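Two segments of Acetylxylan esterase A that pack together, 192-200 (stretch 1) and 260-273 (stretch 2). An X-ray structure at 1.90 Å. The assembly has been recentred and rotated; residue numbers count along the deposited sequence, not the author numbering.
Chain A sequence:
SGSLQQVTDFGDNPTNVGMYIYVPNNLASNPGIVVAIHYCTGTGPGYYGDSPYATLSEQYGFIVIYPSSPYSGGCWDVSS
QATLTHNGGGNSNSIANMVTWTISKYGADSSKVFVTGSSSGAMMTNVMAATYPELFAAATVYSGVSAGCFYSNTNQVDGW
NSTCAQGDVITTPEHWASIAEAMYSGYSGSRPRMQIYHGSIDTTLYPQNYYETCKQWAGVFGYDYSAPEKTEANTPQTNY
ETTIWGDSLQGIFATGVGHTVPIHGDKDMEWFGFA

Stretch 1, residues 192-200: PRMQIYHGS
Stretch 2, residues 260-273: TVPIHGDKDMEWFG

A β-strand packs nearly antiparallel against an α-helix, held by an arginine–tryptophan–glutamine sandwich at one end, two bridging waters in the middle and a valine–tyrosine contact at the other. Strand 193-199 and helix 265-272 run at 158° with axes 10.3 Å apart, and the stretches bury 572 Å² between them; CA of Gln195 lies 7.8 Å from CA of Trp271, and CA of Gly199 5.9 Å from CA of Val261. Strand alternation turns the CA-to-CB bonds of Arg193, Gln195 and Tyr197 toward stretch 2 and those of Met194 and His198 away. Trp271 (chi1 t, chi2 -118°) has the largest area covered by the other stretch, 136 Å². Arg193 (m, t, m, chi4 101°) lays its guanidinium over one indole face, CZ 4.6 Å from the centroid of the six-membered ring, a cation-pi contact; NH1 and NH2 each donate to Trp271 O at 2.9 Å. Over the opposite face, Gln195 CB sits 3.5 Å from the centroid of the Trp271 five-membered ring, while Trp271 NE1 makes a weak hydrogen bond to Arg193 O (3.3 Å). Gln195, extended (t, t, chi3 64°), carries its amide to two waters. Water 1 donates to Gln195 OE1 (2.6 Å) and Asp268 OD1 (2.7 Å), acceptors 4.2 Å apart, and accepts from Tyr197 OH (2.6 Å); water 2 links Gln195 NE2 (2.9 Å) to Lys267 O (2.7 Å). Tyr197 (chi1 m, chi2 85°) packs CD2 against Val261 CG1 at 3.8 Å; its ring lies near-parallel to, but slid from, that of N-cap His264 (phi/psi -106/84, chi1 m, chi2 53°), centroids 5.6 Å apart. His264 ND1 donates to Pro262 O at 2.8 Å. Val261 (-68/124, t) presses CG2 to within 3.4 Å of Gly199 N, where the strand has no side chain. Gly273, first past the helix, has phi/psi 110/2, where a CB would jam against the preceding carbonyl O.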

ATOM      1  N   PRO A 192      -3.462   6.590  -5.241  1.00 18.05           N
ATOM      2  CA  PRO A 192      -3.648   7.812  -4.420  1.00 19.05           C
ATOM      3  C   PRO A 192      -4.881   8.641  -4.819  1.00 18.00           C
ATOM      4  O   PRO A 192      -5.165   8.783  -6.027  1.00 18.97           O
ATOM      5  CB  PRO A 192      -2.366   8.621  -4.686  1.00 18.91           C
ATOM      6  CG  PRO A 192      -1.843   8.099  -6.007  1.00 18.03           C
ATOM      7  CD  PRO A 192      -2.232   6.647  -6.047  1.00 19.47           C
ATOM      8  N   ARG A 193      -5.536   9.221  -3.820  1.00 18.30           N
ATOM      9  CA  ARG A 193      -6.547  10.267  -4.045  1.00 18.14           C
ATOM     10  C   ARG A 193      -5.822  11.473  -4.672  1.00 18.17           C
ATOM     11  O   ARG A 193      -4.820  11.937  -4.122  1.00 17.81           O
ATOM     12  CB  ARG A 193      -7.194  10.642  -2.737  1.00 17.53           C
ATOM     13  CG  ARG A 193      -7.879   9.520  -2.011  1.00 19.92           C
ATOM     14  CD  ARG A 193      -8.458  10.013  -0.659  1.00 21.02           C
ATOM     15  NE  ARG A 193      -7.436  10.198   0.397  1.00 23.33           N
ATOM     16  CZ  ARG A 193      -6.922  11.375   0.758  1.00 21.44           C
ATOM     17  NH1 ARG A 193      -7.316  12.475   0.168  1.00 17.71           N
ATOM     18  NH2 ARG A 193      -5.995  11.437   1.711  1.00 21.88           N
ATOM     19  N   MET A 194      -6.303  11.962  -5.823  1.00 17.84           N
ATOM     20  CA  MET A 194      -5.659  12.996  -6.585  1.00 18.06           C
ATOM     21  C   MET A 194      -6.299  14.374  -6.387  1.00 19.05           C
ATOM     22  O   MET A 194      -7.510  14.517  -6.488  1.00 18.68           O
ATOM     23  CB  MET A 194      -5.669  12.672  -8.070  1.00 17.16           C
ATOM     24  CG  MET A 194      -5.080  11.340  -8.474  1.00 18.35           C
ATOM     25  SD  MET A 194      -3.337  11.155  -7.920  1.00 18.66           S
ATOM     26  CE  MET A 194      -2.575  12.384  -8.910  1.00 16.51           C
ATOM     27  N   GLN A 195      -5.462  15.383  -6.161  1.00 18.31           N
ATOM     28  CA  GLN A 195      -5.879  16.784  -6.093  1.00 18.61           C
ATOM     29  C   GLN A 195      -5.046  17.560  -7.064  1.00 18.43           C
ATOM     30  O   GLN A 195      -3.794  17.595  -6.955  1.00 18.19           O
ATOM     31  CB  GLN A 195      -5.674  17.323  -4.677  1.00 19.29           C
ATOM     32  CG  GLN A 195      -6.062  18.758  -4.485  1.00 19.27           C
ATOM     33  CD  GLN A 195      -5.796  19.209  -3.050  1.00 21.30           C
ATOM     34  OE1 GLN A 195      -4.630  19.252  -2.595  1.00 20.07           O
ATOM     35  NE2 GLN A 195      -6.863  19.501  -2.314  1.00 18.23           N
ATOM     36  N   ILE A 196      -5.714  18.191  -8.035  1.00 18.43           N
ATOM     37  CA  ILE A 196      -5.077  18.825  -9.196  1.00 17.63           C
ATOM     38  C   ILE A 196      -5.334  20.343  -9.205  1.00 19.33           C
ATOM     39  O   ILE A 196      -6.486  20.773  -9.377  1.00 19.77           O
ATOM     40  CB  ILE A 196      -5.617  18.211 -10.518  1.00 18.00           C
ATOM     41  CG1 ILE A 196      -5.639  16.685 -10.445  1.00 17.89           C
ATOM     42  CG2 ILE A 196      -4.910  18.788 -11.764  1.00 17.10           C
ATOM     43  CD1 ILE A 196      -4.285  15.996 -10.217  1.00 18.26           C
ATOM     44  N   TYR A 197      -4.280  21.153  -9.045  1.00 18.56           N
ATOM     45  CA  TYR A 197      -4.362  22.602  -9.164  1.00 19.34           C
ATOM     46  C   TYR A 197      -3.837  23.059 -10.520  1.00 19.74           C
ATOM     47  O   TYR A 197      -2.871  22.517 -11.041  1.00 21.13           O
ATOM     48  CB  TYR A 197      -3.484  23.300  -8.125  1.00 19.36           C
ATOM     49  CG  TYR A 197      -3.925  23.250  -6.676  1.00 16.72           C
ATOM     50  CD1 TYR A 197      -3.614  22.157  -5.837  1.00 16.24           C
ATOM     51  CD2 TYR A 197      -4.595  24.331  -6.109  1.00 19.11           C
ATOM     52  CE1 TYR A 197      -3.980  22.165  -4.477  1.00 15.70           C
ATOM     53  CE2 TYR A 197      -4.935  24.349  -4.744  1.00 18.65           C
ATOM     54  CZ  TYR A 197      -4.633  23.277  -3.935  1.00 17.96           C
ATOM     55  OH  TYR A 197      -4.985  23.344  -2.599  1.00 16.22           O
ATOM     56  N   HIS A 198      -4.402  24.130 -11.059  1.00 19.37           N
ATOM     57  CA  HIS A 198      -3.877  24.732 -12.282  1.00 19.42           C
ATOM     58  C   HIS A 198      -4.391  26.174 -12.349  1.00 20.44           C
ATOM     59  O   HIS A 198      -5.467  26.466 -11.845  1.00 21.02           O
ATOM     60  CB  HIS A 198      -4.301  23.958 -13.534  1.00 18.84           C
ATOM     61  CG  HIS A 198      -3.273  23.938 -14.625  1.00 19.74           C
ATOM     62  ND1 HIS A 198      -2.512  22.826 -14.895  1.00 21.21           N
ATOM     63  CD2 HIS A 198      -2.824  24.906 -15.467  1.00 20.26           C
ATOM     64  CE1 HIS A 198      -1.632  23.098 -15.837  1.00 22.87           C
ATOM     65  NE2 HIS A 198      -1.819  24.352 -16.222  1.00 22.54           N
ATOM     66  N   GLY A 199      -3.625  27.041 -12.997  1.00 22.27           N
ATOM     67  CA  GLY A 199      -4.039  28.445 -13.173  1.00 23.31           C
ATOM     68  C   GLY A 199      -4.591  28.713 -14.571  1.00 23.11           C
ATOM     69  O   GLY A 199      -4.080  28.163 -15.556  1.00 24.03           O
ATOM     70  N   SER A 200      -5.628  29.561 -14.658  1.00 24.71           N
ATOM     71  CA  SER A 200      -6.347  29.830 -15.929  1.00 25.51           C
ATOM     72  C   SER A 200      -5.523  30.592 -16.967  1.00 26.50           C
ATOM     73  O   SER A 200      -5.853  30.606 -18.131  1.00 25.80           O
ATOM     74  CB  SER A 200      -7.664  30.579 -15.672  1.00 26.02           C
ATOM     75  OG  SER A 200      -7.401  31.917 -15.288  1.00 24.78           O
ATOM     76  N   THR A 260       3.475  28.956 -11.582  1.00 23.74           N
ATOM     77  CA  THR A 260       2.541  27.894 -11.191  1.00 23.63           C
ATOM     78  C   THR A 260       1.534  28.447 -10.171  1.00 23.09           C
ATOM     79  O   THR A 260       1.645  29.590  -9.705  1.00 22.78           O
ATOM     80  CB  THR A 260       3.312  26.749 -10.458  1.00 24.17           C
ATOM     81  OG1 THR A 260       4.028  27.310  -9.358  1.00 22.81           O
ATOM     82  CG2 THR A 260       4.301  26.064 -11.362  1.00 22.72           C
ATOM     83  N   VAL A 261       0.556  27.634  -9.821  1.00 21.13           N
ATOM     84  CA  VAL A 261      -0.302  27.903  -8.697  1.00 20.72           C
ATOM     85  C   VAL A 261       0.584  27.758  -7.446  1.00 20.54           C
ATOM     86  O   VAL A 261       1.224  26.710  -7.258  1.00 19.76           O
ATOM     87  CB  VAL A 261      -1.479  26.906  -8.596  1.00 20.22           C
ATOM     88  CG1 VAL A 261      -2.274  27.128  -7.309  1.00 19.85           C
ATOM     89  CG2 VAL A 261      -2.412  26.981  -9.827  1.00 20.45           C
ATOM     90  N   PRO A 262       0.637  28.801  -6.612  1.00 20.97           N
ATOM     91  CA  PRO A 262       1.500  28.717  -5.401  1.00 21.14           C
ATOM     92  C   PRO A 262       1.037  27.578  -4.506  1.00 21.66           C
ATOM     93  O   PRO A 262      -0.142  27.318  -4.430  1.00 21.14           O
ATOM     94  CB  PRO A 262       1.246  30.044  -4.652  1.00 21.47           C
ATOM     95  CG  PRO A 262       0.261  30.833  -5.482  1.00 23.28           C
ATOM     96  CD  PRO A 262      -0.073  30.091  -6.747  1.00 21.44           C
ATOM     97  N   ILE A 263       1.967  26.942  -3.798  1.00 19.93           N
ATOM     98  CA  ILE A 263       1.642  25.850  -2.922  1.00 19.62           C
ATOM     99  C   ILE A 263       0.760  26.336  -1.777  1.00 20.98           C
ATOM    100  O   ILE A 263       1.036  27.359  -1.146  1.00 20.97           O
ATOM    101  CB  ILE A 263       2.942  25.275  -2.294  1.00 19.53           C
ATOM    102  CG1 ILE A 263       3.848  24.665  -3.346  1.00 19.15           C
ATOM    103  CG2 ILE A 263       2.602  24.250  -1.216  1.00 19.91           C
ATOM    104  CD1 ILE A 263       5.247  24.370  -2.833  1.00 18.96           C
ATOM    105  N   HIS A 264      -0.317  25.608  -1.493  1.00 21.01           N
ATOM    106  CA  HIS A 264      -1.161  25.895  -0.380  1.00 19.97           C
ATOM    107  C   HIS A 264      -0.850  24.807   0.654  1.00 20.95           C
ATOM    108  O   HIS A 264      -1.560  23.803   0.757  1.00 20.78           O
ATOM    109  CB  HIS A 264      -2.646  25.878  -0.767  1.00 20.12           C
ATOM    110  CG  HIS A 264      -3.064  27.030  -1.631  1.00 18.67           C
ATOM    111  ND1 HIS A 264      -2.424  27.361  -2.806  1.00 20.82           N
ATOM    112  CD2 HIS A 264      -4.038  27.954  -1.461  1.00 20.04           C
ATOM    113  CE1 HIS A 264      -2.994  28.433  -3.332  1.00 21.46           C
ATOM    114  NE2 HIS A 264      -3.982  28.805  -2.535  1.00 21.01           N
ATOM    115  N   GLY A 265       0.201  25.022   1.440  1.00 21.23           N
ATOM    116  CA  GLY A 265       0.686  24.003   2.389  1.00 19.21           C
ATOM    117  C   GLY A 265      -0.346  23.523   3.426  1.00 20.25           C
ATOM    118  O   GLY A 265      -0.483  22.319   3.651  1.00 16.87           O
ATOM    119  N   ASP A 266      -1.097  24.444   4.060  1.00 20.63           N
ATOM    120  CA  ASP A 266      -2.090  23.986   5.006  1.00 21.03           C
ATOM    121  C   ASP A 266      -3.179  23.135   4.317  1.00 20.40           C
ATOM    122  O   ASP A 266      -3.639  22.135   4.873  1.00 20.45           O
ATOM    123  CB  ASP A 266      -2.759  25.137   5.791  1.00 23.96           C
ATOM    124  CG  ASP A 266      -1.746  26.046   6.536  1.00 27.34           C
ATOM    125  OD1 ASP A 266      -0.595  25.684   6.756  1.00 30.45           O
ATOM    126  OD2 ASP A 266      -2.139  27.172   6.882  1.00 33.65           O
ATOM    127  N   LYS A 267      -3.568  23.543   3.121  1.00 19.43           N
ATOM    128  CA  LYS A 267      -4.544  22.762   2.324  1.00 20.33           C
ATOM    129  C   LYS A 267      -4.032  21.371   1.960  1.00 18.63           C
ATOM    130  O   LYS A 267      -4.794  20.417   1.908  1.00 18.40           O
ATOM    131  CB  LYS A 267      -4.990  23.524   1.070  1.00 19.85           C
ATOM    132  CG  LYS A 267      -5.695  24.864   1.309  1.00 24.46           C
ATOM    133  CD  LYS A 267      -6.649  24.846   2.481  1.00 28.15           C
ATOM    134  CE  LYS A 267      -7.921  24.160   2.171  1.00 30.12           C
ATOM    135  NZ  LYS A 267      -8.953  24.505   3.218  1.00 35.18           N
ATOM    136  N   ASP A 268      -2.732  21.265   1.710  1.00 19.58           N
ATOM    137  CA  ASP A 268      -2.108  19.966   1.439  1.00 19.11           C
ATOM    138  C   ASP A 268      -2.261  19.085   2.665  1.00 18.54           C
ATOM    139  O   ASP A 268      -2.617  17.909   2.542  1.00 17.71           O
ATOM    140  CB  ASP A 268      -0.616  20.081   1.095  1.00 19.27           C
ATOM    141  CG  ASP A 268      -0.326  20.814  -0.189  1.00 19.03           C
ATOM    142  OD1 ASP A 268      -1.233  21.091  -1.011  1.00 17.60           O
ATOM    143  OD2 ASP A 268       0.867  21.178  -0.401  1.00 18.86           O
ATOM    144  N   MET A 269      -1.975  19.634   3.853  1.00 18.69           N
ATOM    145  CA  MET A 269      -2.141  18.922   5.113  1.00 17.70           C
ATOM    146  C   MET A 269      -3.544  18.317   5.298  1.00 19.67           C
ATOM    147  O   MET A 269      -3.718  17.209   5.849  1.00 18.62           O
ATOM    148  CB  MET A 269      -1.763  19.832   6.306  1.00 17.76           C
ATOM    149  CG  MET A 269      -0.309  20.314   6.352  1.00 17.68           C
ATOM    150  SD  MET A 269       0.914  18.948   6.275  1.00 18.88           S
ATOM    151  CE  MET A 269       1.269  18.865   4.526  1.00 15.49           C
ATOM    152  N   GLU A 270      -4.545  19.078   4.864  1.00 20.80           N
ATOM    153  CA  GLU A 270      -5.946  18.684   4.958  1.00 21.53           C
ATOM    154  C   GLU A 270      -6.241  17.575   3.944  1.00 19.87           C
ATOM    155  O   GLU A 270      -6.873  16.598   4.290  1.00 19.80           O
ATOM    156  CB  GLU A 270      -6.844  19.888   4.693  1.00 22.08           C
ATOM    157  CG  GLU A 270      -6.888  20.849   5.860  1.00 25.89           C
ATOM    158  CD  GLU A 270      -7.643  22.150   5.552  1.00 28.82           C
ATOM    159  OE1 GLU A 270      -8.449  22.185   4.596  1.00 30.15           O
ATOM    160  OE2 GLU A 270      -7.382  23.137   6.256  1.00 34.84           O
ATOM    161  N   TRP A 271      -5.736  17.723   2.707  1.00 19.17           N
ATOM    162  CA  TRP A 271      -5.987  16.722   1.665  1.00 18.56           C
ATOM    163  C   TRP A 271      -5.321  15.402   2.041  1.00 18.98           C
ATOM    164  O   TRP A 271      -5.899  14.304   1.907  1.00 17.47           O
ATOM    165  CB  TRP A 271      -5.461  17.217   0.320  1.00 20.04           C
ATOM    166  CG  TRP A 271      -5.584  16.232  -0.802  1.00 19.93           C
ATOM    167  CD1 TRP A 271      -4.583  15.677  -1.524  1.00 18.72           C
ATOM    168  CD2 TRP A 271      -6.806  15.655  -1.296  1.00 21.33           C
ATOM    169  NE1 TRP A 271      -5.093  14.825  -2.460  1.00 19.75           N
ATOM    170  CE2 TRP A 271      -6.464  14.798  -2.344  1.00 20.41           C
ATOM    171  CE3 TRP A 271      -8.165  15.814  -0.968  1.00 21.56           C
ATOM    172  CZ2 TRP A 271      -7.417  14.091  -3.067  1.00 21.12           C
ATOM    173  CZ3 TRP A 271      -9.118  15.086  -1.718  1.00 20.20           C
ATOM    174  CH2 TRP A 271      -8.729  14.247  -2.723  1.00 18.96           C
ATOM    175  N   PHE A 272      -4.086  15.511   2.532  1.00 18.37           N
ATOM    176  CA  PHE A 272      -3.333  14.346   2.945  1.00 18.25           C
ATOM    177  C   PHE A 272      -3.960  13.704   4.148  1.00 19.25           C
ATOM    178  O   PHE A 272      -3.962  12.498   4.229  1.00 20.94           O
ATOM    179  CB  PHE A 272      -1.881  14.687   3.260  1.00 17.31           C
ATOM    180  CG  PHE A 272      -1.099  15.218   2.117  1.00 17.30           C
ATOM    181  CD1 PHE A 272      -1.540  15.109   0.836  1.00 16.19           C
ATOM    182  CD2 PHE A 272       0.144  15.825   2.343  1.00 17.08           C
ATOM    183  CE1 PHE A 272      -0.806  15.614  -0.207  1.00 17.16           C
ATOM    184  CE2 PHE A 272       0.908  16.337   1.314  1.00 15.67           C
ATOM    185  CZ  PHE A 272       0.437  16.220   0.006  1.00 17.33           C
ATOM    186  N   GLY A 273      -4.480  14.503   5.086  1.00 20.59           N
ATOM    187  CA  GLY A 273      -5.107  13.989   6.308  1.00 21.21           C
ATOM    188  C   GLY A 273      -4.318  14.261   7.567  1.00 22.10           C
ATOM    189  O   GLY A 273      -4.714  13.846   8.662  1.00 21.56           O
TER
HETATM  190  O   HOH W   1      -3.925  21.380  -1.228  1.00 20.66           O
HETATM  191  O   HOH W   2      -7.058  20.528   0.433  1.00 24.35           O